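Local coordinates for translation initiation factor eIF2 assembly protein (PDB 4ZGP) that acts as an ATP-dependent chaperone that binds the gamma subunit of translation initiation factor eIF2 and lets it assemble with the alpha and beta subunits, at residues L30-S35 / I259-P264; F159-D164 / Y263-G268. All blocks are in the same frame, centred on the assembly; numbering follows the deposited sequence.

Two neighbouring contacts, their centres about 9 Å apart, tie the end of strand 253-261 and the loop after it to parts of the chain far away in sequence. Contact 1 lies at the nucleotide site of this ATP-grasp protein: it includes Asn260, whose side chain is about 4 Å from the bound ADP at nearest atoms. Contact 2 takes up the same chain at Tyr263 and Pro264 and lies farther out, with the Arg265 side chain about 10 Å from the ADP at nearest atoms. The two join through Thr266, whose OG1 lies 2.7 Å from Pro261 O, a probable hydrogen bond, and through Leu30 CD2, which packs on Phe159 CZ at 3.9 Å. A partly buried contact thus passes into one at the surface.

Contact 1 (L30-S35 / I259-P264); sequences LHCQFS and INPFYP
At the ATP site of this ATP-grasp protein, the end of strand 253-261 meets the short connection between helices 26-31 and 34-40, whose direct contacts all come from one cysteine. Cys32 SG lies over the peptide that joins Asn260 to Pro261, 3.5 Å from Asn260 C, and reaches on to the proline ring, 3.9 Å from Pro261 CD. On the strand side the sulfur also meets the CG2 branch of Ile259 at 4.1 Å, while Cys32 CB stands 3.7 Å from Ile259 O. With SG beside the backbone N and anti to the carbonyl carbon (chi1 -76°), the thiol is directed at the strand. No direct hydrogen bond joins the two segments; a water bridges them instead, hydrogen-bonded to Cys32 O at 2.9 Å and to Ile259 O at 2.8 Å. The turn behind the cysteine is braced from within: Gln33, the N-cap residue of helix 34-40, donates from NE2 to Leu30 O at 2.9 Å, on a lone pair in the carbonyl plane and nearly straight (166°). Asn260, which touches the ADP, sends its CB away from Cys32, and its ND2 makes a weak hydrogen bond to Asp258; both are ATP-site residues and probably magnesium ligands. One face of the strand end therefore meets a polarisable thiol sulfur packed by dispersion over peptide and proline ring, with a water beside it.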
ATOM      1  N   LEU A  30       0.323 -12.476   4.613  1.00 25.03           N
ATOM      2  CA  LEU A  30       0.967 -12.986   3.401  1.00 26.74           C
ATOM      3  C   LEU A  30       0.188 -12.649   2.128  1.00 26.56           C
ATOM      4  O   LEU A  30       0.792 -12.378   1.085  1.00 21.65           O
ATOM      5  CB  LEU A  30       1.157 -14.515   3.478  1.00 25.95           C
ATOM      6  CG  LEU A  30       2.245 -15.060   4.409  1.00 29.24           C
ATOM      7  CD1 LEU A  30       2.168 -16.584   4.456  1.00 31.21           C
ATOM      8  CD2 LEU A  30       3.626 -14.599   3.952  1.00 26.87           C
ATOM      9  N   HIS A  31      -1.147 -12.695   2.196  1.00 20.26           N
ATOM     10  CA  HIS A  31      -1.968 -12.430   1.020  1.00 19.40           C
ATOM     11  C   HIS A  31      -1.892 -10.973   0.559  1.00 19.03           C
ATOM     12  O   HIS A  31      -2.220 -10.668  -0.593  1.00 22.91           O
ATOM     13  CB  HIS A  31      -3.437 -12.796   1.294  1.00 23.14           C
ATOM     14  CG  HIS A  31      -3.646 -14.262   1.503  1.00 25.78           C
ATOM     15  ND1 HIS A  31      -4.748 -14.776   2.154  1.00 29.98           N
ATOM     16  CD2 HIS A  31      -2.870 -15.324   1.182  1.00 24.59           C
ATOM     17  CE1 HIS A  31      -4.656 -16.095   2.195  1.00 25.89           C
ATOM     18  NE2 HIS A  31      -3.524 -16.452   1.615  1.00 28.46           N
ATOM     19  N   CYS A  32      -1.484 -10.089   1.465  1.00 20.80           N
ATOM     20  CA  CYS A  32      -1.420  -8.661   1.171  1.00 22.42           C
ATOM     21  C   CYS A  32      -0.050  -8.202   0.696  1.00 21.85           C
ATOM     22  O   CYS A  32       0.131  -7.006   0.433  1.00 20.11           O
ATOM     23  CB  CYS A  32      -1.823  -7.838   2.408  1.00 24.05           C
ATOM     24  SG  CYS A  32      -3.616  -7.891   2.629  1.00 26.24           S
ATOM     25  N   GLN A  33       0.913  -9.115   0.606  1.00 20.81           N
ATOM     26  CA  GLN A  33       2.206  -8.731   0.032  1.00 22.90           C
ATOM     27  C   GLN A  33       2.009  -8.237  -1.385  1.00 22.91           C
ATOM     28  O   GLN A  33       1.200  -8.794  -2.130  1.00 20.37           O
ATOM     29  CB  GLN A  33       3.184  -9.907   0.004  1.00 22.15           C
ATOM     30  CG  GLN A  33       3.568 -10.541   1.319  1.00 22.91           C
ATOM     31  CD  GLN A  33       4.355 -11.834   1.068  1.00 27.11           C
ATOM     32  OE1 GLN A  33       5.575 -11.827   1.054  1.00 27.63           O
ATOM     33  NE2 GLN A  33       3.640 -12.928   0.826  1.00 23.75           N
ATOM     34  N   PHE A  34       2.769  -7.215  -1.785  1.00 20.54           N
ATOM     35  CA  PHE A  34       2.628  -6.659  -3.129  1.00 19.24           C
ATOM     36  C   PHE A  34       2.730  -7.737  -4.218  1.00 18.25           C
ATOM     37  O   PHE A  34       1.909  -7.797  -5.127  1.00 21.92           O
ATOM     38  CB  PHE A  34       3.703  -5.580  -3.380  1.00 19.22           C
ATOM     39  CG  PHE A  34       3.456  -4.778  -4.607  1.00 23.53           C
ATOM     40  CD1 PHE A  34       2.695  -3.614  -4.546  1.00 23.86           C
ATOM     41  CD2 PHE A  34       3.991  -5.171  -5.822  1.00 22.91           C
ATOM     42  CE1 PHE A  34       2.458  -2.869  -5.682  1.00 27.47           C
ATOM     43  CE2 PHE A  34       3.749  -4.432  -6.966  1.00 20.18           C
ATOM     44  CZ  PHE A  34       2.989  -3.288  -6.902  1.00 22.53           C
ATOM     45  N   SER A  35       3.739  -8.587  -4.113  1.00 23.65           N
ATOM     46  CA  SER A  35       3.912  -9.632  -5.117  1.00 25.66           C
ATOM     47  C   SER A  35       2.694 -10.563  -5.181  1.00 27.92           C
ATOM     48  O   SER A  35       2.378 -11.091  -6.233  1.00 24.92           O
ATOM     49  CB  SER A  35       5.169 -10.454  -4.843  1.00 26.90           C
ATOM     50  OG  SER A  35       5.164 -11.013  -3.545  1.00 23.36           O
ATOM     51  N   ILE A 259      -3.574  -3.114  -1.220  1.00 20.80           N
ATOM     52  CA  ILE A 259      -4.501  -3.968  -0.478  1.00 21.83           C
ATOM     53  C   ILE A 259      -3.851  -4.220   0.883  1.00 21.68           C
ATOM     54  O   ILE A 259      -2.672  -4.554   0.969  1.00 22.32           O
ATOM     55  CB  ILE A 259      -4.818  -5.308  -1.222  1.00 19.40           C
ATOM     56  CG1 ILE A 259      -5.491  -5.045  -2.584  1.00 20.80           C
ATOM     57  CG2 ILE A 259      -5.761  -6.189  -0.357  1.00 18.73           C
ATOM     58  CD1 ILE A 259      -5.907  -6.296  -3.352  1.00 23.85           C
ATOM     59  N   ASN A 260      -4.618  -4.044   1.955  1.00 17.98           N
ATOM     60  CA  ASN A 260      -4.112  -4.195   3.309  1.00 18.64           C
ATOM     61  C   ASN A 260      -5.042  -5.059   4.165  1.00 22.29           C
ATOM     62  O   ASN A 260      -6.195  -5.221   3.809  1.00 20.69           O
ATOM     63  CB  ASN A 260      -3.965  -2.831   3.959  1.00 25.14           C
ATOM     64  CG  ASN A 260      -2.808  -2.057   3.392  1.00 29.25           C
ATOM     65  OD1 ASN A 260      -1.663  -2.448   3.562  1.00 29.29           O
ATOM     66  ND2 ASN A 260      -3.098  -0.960   2.719  1.00 30.74           N
ATOM     67  N   PRO A 261      -4.539  -5.604   5.288  1.00 20.50           N
ATOM     68  CA  PRO A 261      -5.439  -6.455   6.097  1.00 23.02           C
ATOM     69  C   PRO A 261      -6.597  -5.701   6.746  1.00 22.70           C
ATOM     70  O   PRO A 261      -6.508  -4.510   7.014  1.00 23.33           O
ATOM     71  CB  PRO A 261      -4.501  -7.017   7.174  1.00 27.31           C
ATOM     72  CG  PRO A 261      -3.144  -6.985   6.543  1.00 26.66           C
ATOM     73  CD  PRO A 261      -3.147  -5.687   5.772  1.00 20.95           C
ATOM     74  N   PHE A 262      -7.699  -6.409   6.978  1.00 24.06           N
ATOM     75  CA  PHE A 262      -8.844  -5.856   7.715  1.00 25.97           C
ATOM     76  C   PHE A 262      -8.503  -5.991   9.192  1.00 31.29           C
ATOM     77  O   PHE A 262      -8.873  -6.969   9.840  1.00 31.67           O
ATOM     78  CB  PHE A 262     -10.126  -6.610   7.357  1.00 26.48           C
ATOM     79  CG  PHE A 262     -11.396  -5.947   7.826  1.00 27.15           C
ATOM     80  CD1 PHE A 262     -12.021  -4.977   7.049  1.00 23.45           C
ATOM     81  CD2 PHE A 262     -11.990  -6.334   9.021  1.00 27.92           C
ATOM     82  CE1 PHE A 262     -13.202  -4.377   7.461  1.00 31.53           C
ATOM     83  CE2 PHE A 262     -13.181  -5.741   9.442  1.00 26.57           C
ATOM     84  CZ  PHE A 262     -13.781  -4.757   8.674  1.00 29.27           C
ATOM     85  N   TYR A 263      -7.758  -5.021   9.697  1.00 25.89           N
ATOM     86  CA  TYR A 263      -7.164  -5.106  11.029  1.00 29.30           C
ATOM     87  C   TYR A 263      -6.684  -3.718  11.437  1.00 31.71           C
ATOM     88  O   TYR A 263      -6.233  -2.951  10.587  1.00 29.51           O
ATOM     89  CB  TYR A 263      -6.021  -6.118  11.021  1.00 29.50           C
ATOM     90  CG  TYR A 263      -5.502  -6.443  12.396  1.00 31.86           C
ATOM     91  CD1 TYR A 263      -6.235  -7.260  13.256  1.00 38.23           C
ATOM     92  CD2 TYR A 263      -4.298  -5.930  12.842  1.00 31.83           C
ATOM     93  CE1 TYR A 263      -5.773  -7.562  14.531  1.00 36.04           C
ATOM     94  CE2 TYR A 263      -3.826  -6.223  14.121  1.00 42.47           C
ATOM     95  CZ  TYR A 263      -4.578  -7.035  14.957  1.00 39.81           C
ATOM     96  OH  TYR A 263      -4.124  -7.343  16.220  1.00 46.81           O
ATOM     97  N   PRO A 264      -6.792  -3.367  12.737  1.00 33.96           N
ATOM     98  CA  PRO A 264      -6.555  -1.974  13.140  1.00 33.10           C
ATOM     99  C   PRO A 264      -5.185  -1.395  12.813  1.00 32.61           C
ATOM    100  O   PRO A 264      -5.070  -0.178  12.857  1.00 33.13           O
ATOM    101  CB  PRO A 264      -6.772  -2.016  14.661  1.00 33.99           C
ATOM    102  CG  PRO A 264      -7.809  -3.071  14.829  1.00 30.54           C
ATOM    103  CD  PRO A 264      -7.409  -4.143  13.830  1.00 33.09           C
TER
HETATM  104  O   HOH W   1      -0.045  -4.438   1.796  1.00 31.24           O

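Contact 2 (F159-D164 / Y263-G268); sequences FDDCKD and YPRTDG
Asp161, third residue of the type I turn Phe159-Cys162, reaches across to the type I turn Tyr263-Thr266 and touches two of its side chains in succession. Its CB comes first, meeting the outer end of the Tyr263 ring obliquely, 3.8 Å from CE2 and 3.9 Å from the phenolic OH. That ring swings toward the aspartate because Tyr263 CG is anti to its own backbone N (chi1 -170°), and one of its faces is covered near the rim by Pro264 CD. Next along the chain, Asp161 CG lies 3.6 Å from Arg265 NH1, a distance set by the bonds of the oxygen beyond it. At the tip the two oxygens part company. OD2 takes the salt bridge, accepting from Arg265 NE at 2.6 Å, a bond bent to 140°, and from NH1 at 2.8 Å in a weak, more strongly bent one. OD1 stays 3.6 Å from NH1, so two N-H groups of the guanidinium converge on one carboxylate oxygen, in place of the two-oxygen, two-nitrogen fork often made by aspartate and arginine. NE approaches nearly in line with the C-O bond of OD2, and the carboxylate and guanidinium planes are 25° apart. The arginine chain bends at chi3 to present this edge. Around the pair, Tyr263 also packs on Leu24, and Lys163 is bound through its backbone to the same residue, so the N-terminal segment, at Leu24, touches both loops. The arrangement is a surface salt bridge between two beta turns, joining the loop after helix 149-157 to the one that follows strand 253-261, beyond the nucleotide site of the ATP-grasp fold.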
ATOM      1  N   PHE A 159       4.848  -9.802  11.203  1.00 32.74           N
ATOM      2  CA  PHE A 159       3.945 -10.875  11.615  1.00 34.38           C
ATOM      3  C   PHE A 159       3.635 -10.898  13.109  1.00 40.15           C
ATOM      4  O   PHE A 159       3.063 -11.867  13.604  1.00 40.01           O
ATOM      5  CB  PHE A 159       4.527 -12.230  11.205  1.00 38.71           C
ATOM      6  CG  PHE A 159       4.695 -12.384   9.729  1.00 31.76           C
ATOM      7  CD1 PHE A 159       3.631 -12.798   8.940  1.00 35.85           C
ATOM      8  CD2 PHE A 159       5.898 -12.081   9.124  1.00 36.28           C
ATOM      9  CE1 PHE A 159       3.769 -12.929   7.579  1.00 31.17           C
ATOM     10  CE2 PHE A 159       6.040 -12.189   7.757  1.00 37.39           C
ATOM     11  CZ  PHE A 159       4.974 -12.622   6.981  1.00 31.58           C
ATOM     12  N   ASP A 160       3.989  -9.835  13.820  1.00 42.47           N
ATOM     13  CA  ASP A 160       3.889  -9.836  15.282  1.00 42.64           C
ATOM     14  C   ASP A 160       2.449  -9.842  15.800  1.00 48.25           C
ATOM     15  O   ASP A 160       2.192 -10.269  16.928  1.00 49.02           O
ATOM     16  CB  ASP A 160       4.636  -8.634  15.862  1.00 39.62           C
ATOM     17  CG  ASP A 160       6.149  -8.738  15.685  1.00 48.71           C
ATOM     18  OD1 ASP A 160       6.633  -9.777  15.172  1.00 48.33           O
ATOM     19  OD2 ASP A 160       6.855  -7.778  16.061  1.00 49.19           O
ATOM     20  N   ASP A 161       1.505  -9.378  14.986  1.00 39.69           N
ATOM     21  CA  ASP A 161       0.116  -9.358  15.420  1.00 42.85           C
ATOM     22  C   ASP A 161      -0.662 -10.612  15.016  1.00 41.14           C
ATOM     23  O   ASP A 161      -1.839 -10.739  15.340  1.00 41.76           O
ATOM     24  CB  ASP A 161      -0.584  -8.118  14.875  1.00 43.99           C
ATOM     25  CG  ASP A 161      -0.139  -6.849  15.575  1.00 51.23           C
ATOM     26  OD1 ASP A 161       0.166  -6.910  16.788  1.00 57.19           O
ATOM     27  OD2 ASP A 161      -0.092  -5.795  14.912  1.00 54.52           O
ATOM     28  N   CYS A 162      -0.010 -11.535  14.317  1.00 35.56           N
ATOM     29  CA  CYS A 162      -0.677 -12.752  13.888  1.00 43.31           C
ATOM     30  C   CYS A 162      -0.801 -13.726  15.046  1.00 48.14           C
ATOM     31  O   CYS A 162       0.199 -14.158  15.620  1.00 46.84           O
ATOM     32  CB  CYS A 162       0.076 -13.393  12.729  1.00 37.65           C
ATOM     33  SG  CYS A 162       0.303 -12.242  11.377  1.00 38.85           S
ATOM     34  N   LYS A 163      -2.037 -14.071  15.385  1.00 45.39           N
ATOM     35  CA  LYS A 163      -2.267 -14.920  16.537  1.00 51.60           C
ATOM     36  C   LYS A 163      -1.743 -16.330  16.284  1.00 54.06           C
ATOM     37  O   LYS A 163      -1.352 -17.028  17.221  1.00 53.16           O
ATOM     38  CB  LYS A 163      -3.754 -14.957  16.896  1.00 59.17           C
ATOM     39  CG  LYS A 163      -4.015 -15.571  18.264  1.00 67.52           C
ATOM     40  CD  LYS A 163      -5.494 -15.648  18.592  1.00 75.57           C
ATOM     41  CE  LYS A 163      -5.707 -16.351  19.927  1.00 79.37           C
ATOM     42  NZ  LYS A 163      -7.145 -16.427  20.292  1.00 75.31           N
ATOM     43  N   ASP A 164      -1.712 -16.741  15.019  1.00 45.64           N
ATOM     44  CA  ASP A 164      -1.307 -18.098  14.691  1.00 42.65           C
ATOM     45  C   ASP A 164       0.174 -18.210  14.340  1.00 55.04           C
ATOM     46  O   ASP A 164       0.601 -19.191  13.735  1.00 60.02           O
ATOM     47  CB  ASP A 164      -2.165 -18.646  13.547  1.00 49.70           C
ATOM     48  CG  ASP A 164      -2.050 -17.828  12.255  1.00 46.17           C
ATOM     49  OD1 ASP A 164      -1.440 -16.735  12.249  1.00 37.73           O
ATOM     50  OD2 ASP A 164      -2.600 -18.297  11.239  1.00 47.68           O
ATOM     51  N   TYR A 263      -7.758  -5.021   9.697  1.00 25.89           N
ATOM     52  CA  TYR A 263      -7.164  -5.106  11.029  1.00 29.30           C
ATOM     53  C   TYR A 263      -6.684  -3.718  11.437  1.00 31.71           C
ATOM     54  O   TYR A 263      -6.233  -2.951  10.587  1.00 29.51           O
ATOM     55  CB  TYR A 263      -6.021  -6.118  11.021  1.00 29.50           C
ATOM     56  CG  TYR A 263      -5.502  -6.443  12.396  1.00 31.86           C
ATOM     57  CD1 TYR A 263      -6.235  -7.260  13.256  1.00 38.23           C
ATOM     58  CD2 TYR A 263      -4.298  -5.930  12.842  1.00 31.83           C
ATOM     59  CE1 TYR A 263      -5.773  -7.562  14.531  1.00 36.04           C
ATOM     60  CE2 TYR A 263      -3.826  -6.223  14.121  1.00 42.47           C
ATOM     61  CZ  TYR A 263      -4.578  -7.035  14.957  1.00 39.81           C
ATOM     62  OH  TYR A 263      -4.124  -7.343  16.220  1.00 46.81           O
ATOM     63  N   PRO A 264      -6.792  -3.367  12.737  1.00 33.96           N
ATOM     64  CA  PRO A 264      -6.555  -1.974  13.140  1.00 33.10           C
ATOM     65  C   PRO A 264      -5.185  -1.395  12.813  1.00 32.61           C
ATOM     66  O   PRO A 264      -5.070  -0.178  12.857  1.00 33.13           O
ATOM     67  CB  PRO A 264      -6.772  -2.016  14.661  1.00 33.99           C
ATOM     68  CG  PRO A 264      -7.809  -3.071  14.829  1.00 30.54           C
ATOM     69  CD  PRO A 264      -7.409  -4.143  13.830  1.00 33.09           C
ATOM     70  N   ARG A 265      -4.186  -2.203  12.480  1.00 31.54           N
ATOM     71  CA  ARG A 265      -2.918  -1.625  12.039  1.00 31.96           C
ATOM     72  C   ARG A 265      -3.055  -0.955  10.661  1.00 32.13           C
ATOM     73  O   ARG A 265      -2.225  -0.140  10.252  1.00 33.12           O
ATOM     74  CB  ARG A 265      -1.824  -2.692  12.005  1.00 40.90           C
ATOM     75  CG  ARG A 265      -0.427  -2.106  11.986  1.00 42.94           C
ATOM     76  CD  ARG A 265       0.608  -3.133  12.391  1.00 46.81           C
ATOM     77  NE  ARG A 265       0.460  -3.564  13.777  1.00 42.99           N
ATOM     78  CZ  ARG A 265       1.018  -2.955  14.822  1.00 49.13           C
ATOM     79  NH1 ARG A 265       0.823  -3.437  16.040  1.00 51.29           N
ATOM     80  NH2 ARG A 265       1.769  -1.865  14.655  1.00 42.02           N
ATOM     81  N   THR A 266      -4.102  -1.308   9.937  1.00 32.06           N
ATOM     82  CA  THR A 266      -4.453  -0.583   8.724  1.00 28.66           C
ATOM     83  C   THR A 266      -5.223   0.673   9.143  1.00 26.10           C
ATOM     84  O   THR A 266      -6.312   0.557   9.708  1.00 27.37           O
ATOM     85  CB  THR A 266      -5.295  -1.467   7.792  1.00 25.45           C
ATOM     86  OG1 THR A 266      -4.563  -2.665   7.475  1.00 28.16           O
ATOM     87  CG2 THR A 266      -5.675  -0.712   6.498  1.00 22.19           C
ATOM     88  N   ASP A 267      -4.660   1.859   8.913  1.00 24.78           N
ATOM     89  CA  ASP A 267      -5.330   3.107   9.334  1.00 28.19           C
ATOM     90  C   ASP A 267      -6.783   3.196   8.850  1.00 29.07           C
ATOM     91  O   ASP A 267      -7.057   3.079   7.656  1.00 26.60           O
ATOM     92  CB  ASP A 267      -4.549   4.330   8.834  1.00 31.60           C
ATOM     93  CG  ASP A 267      -4.906   5.605   9.591  1.00 35.79           C
ATOM     94  OD1 ASP A 267      -6.000   5.662  10.200  1.00 33.42           O
ATOM     95  OD2 ASP A 267      -4.078   6.552   9.588  1.00 37.98           O
ATOM     96  N   GLY A 268      -7.726   3.398   9.777  1.00 23.61           N
ATOM     97  CA  GLY A 268      -9.129   3.466   9.408  1.00 25.76           C
ATOM     98  C   GLY A 268      -9.507   4.840   8.887  1.00 22.34           C
ATOM     99  O   GLY A 268     -10.583   5.037   8.320  1.00 24.68           O
TER